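Local coordinates for putative pneumococcal surface protein (Streptococcus pneumoniae, PDB 4CNL) that binds choline, which decorates pneumococcal teichoic acids as phosphocholine, through a choline-binding domain of short repeats and so probably attaches to the cell wall, at the choline ion site. Sequence-based numbering; all coordinates share one arbitrary frame.

The choline ion site. Residues 146, 148-149, 169, 177. With CHT (choline ion), chain B.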
loop_
_atom_site.group_PDB
_atom_site.type_symbol
_atom_site.label_atom_id
_atom_site.label_comp_id
_atom_site.label_asym_id
_atom_site.label_seq_id
_atom_site.Cartn_x
_atom_site.Cartn_y
_atom_site.Cartn_z
ATOM N N TRP A 146 -20.507 -10.856 17.361
ATOM C CA TRP A 146 -20.121 -12.238 17.142
ATOM C C TRP A 146 -19.570 -12.433 15.749
ATOM O O TRP A 146 -20.029 -11.799 14.792
ATOM C CB TRP A 146 -21.310 -13.173 17.351
ATOM C CG TRP A 146 -21.762 -13.215 18.753
ATOM C CD1 TRP A 146 -22.676 -12.399 19.351
ATOM C CD2 TRP A 146 -21.319 -14.131 19.757
ATOM N NE1 TRP A 146 -22.825 -12.744 20.672
ATOM C CE2 TRP A 146 -22.002 -13.806 20.945
ATOM C CE3 TRP A 146 -20.411 -15.197 19.762
ATOM C CZ2 TRP A 146 -21.803 -14.506 22.136
ATOM C CZ3 TRP A 146 -20.203 -15.882 20.937
ATOM C CH2 TRP A 146 -20.909 -15.543 22.111
ATOM N N GLY A 148 -19.262 -15.975 13.983
ATOM C CA GLY A 148 -19.535 -17.374 14.258
ATOM C C GLY A 148 -19.765 -17.540 15.748
ATOM O O GLY A 148 -20.542 -16.793 16.344
ATOM N N ASN A 149 -19.066 -18.503 16.346
ATOM C CA ASN A 149 -19.214 -18.808 17.768
ATOM C C ASN A 149 -18.212 -18.080 18.648
ATOM O O ASN A 149 -18.036 -18.417 19.827
ATOM C CB ASN A 149 -19.086 -20.309 17.989
ATOM C CG ASN A 149 -20.127 -21.091 17.220
ATOM O OD1 ASN A 149 -21.323 -20.841 17.355
ATOM N ND2 ASN A 149 -19.678 -22.027 16.395
ATOM N N TYR A 169 -23.891 -14.725 27.414
ATOM C CA TYR A 169 -23.274 -15.905 26.816
ATOM C C TYR A 169 -21.917 -16.179 27.427
ATOM O O TYR A 169 -21.127 -15.251 27.627
ATOM C CB TYR A 169 -23.103 -15.724 25.308
ATOM C CG TYR A 169 -24.387 -15.573 24.540
ATOM C CD1 TYR A 169 -25.063 -16.693 24.069
ATOM C CD2 TYR A 169 -24.921 -14.321 24.276
ATOM C CE1 TYR A 169 -26.240 -16.571 23.362
ATOM C CE2 TYR A 169 -26.101 -14.189 23.562
ATOM C CZ TYR A 169 -26.753 -15.320 23.109
ATOM O OH TYR A 169 -27.932 -15.220 22.402
ATOM N N TRP A 177 -18.270 -20.173 22.104
ATOM C CA TRP A 177 -19.561 -20.395 22.743
ATOM C C TRP A 177 -20.046 -21.779 22.325
ATOM O O TRP A 177 -20.350 -22.010 21.153
ATOM C CB TRP A 177 -20.581 -19.329 22.352
ATOM C CG TRP A 177 -21.911 -19.569 23.003
ATOM C CD1 TRP A 177 -22.201 -19.462 24.328
ATOM C CD2 TRP A 177 -23.117 -19.990 22.356
ATOM N NE1 TRP A 177 -23.529 -19.774 24.550
ATOM C CE2 TRP A 177 -24.108 -20.109 23.354
ATOM C CE3 TRP A 177 -23.453 -20.286 21.033
ATOM C CZ2 TRP A 177 -25.415 -20.496 23.064
ATOM C CZ3 TRP A 177 -24.752 -20.675 20.751
ATOM C CH2 TRP A 177 -25.713 -20.774 21.760
HETATM C C4 CHT B . -25.461 -15.306 19.569
HETATM C C5 CHT B . -24.455 -15.857 18.567
HETATM C C6 CHT B . -22.847 -17.554 18.304
HETATM C C7 CHT B . -23.712 -17.048 20.441
HETATM C C8 CHT B . -25.079 -18.093 18.827
HETATM O O6 CHT B . -25.909 -14.045 19.093
HETATM N N1 CHT B . -24.016 -17.145 19.036
#
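Trp146 and Tyr169 both carry CG anti to the carbonyl carbon (chi1 -67° and -63°). Trp177 differs, with CG anti to the backbone N (chi1 180°). These turns bring three aromatic faces around the trimethylammonium group of the choline ion. Methyl C7 touches all three ring faces. It lies over the six-membered ring of Trp146, 3.4 Å from the ring centroid, as a CH-pi contact. The same methyl also sits over the six-membered ring of Trp177, 3.8 Å from its centroid, and faces the Tyr169 ring near its rim. The methylene C5 lies over the five-membered ring of Trp146, so the ligand runs along the indole from one ring to the other. Tyr169 borders the hydroxyethyl arm, with CZ 3.8 Å from C4. Tyr169 also packs on Trp177: its CD1 lies 3.4 Å above the indole plane, and Trp177 NE1 meets the edge of the phenol ring, so each ring probably helps to fix the other. Methyl C6 turns to the polar side, toward the carbonyl O of Gly148 and Asn149 OD1, the latter 3.7 Å away. These oxygens may add electrostatic support for the cation. None of these residues has an N or O within bonding reach of the choline hydroxyl O6, and the ligand is poorly ordered. Cation-pi attraction probably dominates binding. The site is an aromatic box near the C-terminal end of the choline-binding domain, where it can capture a choline group of teichoic acid.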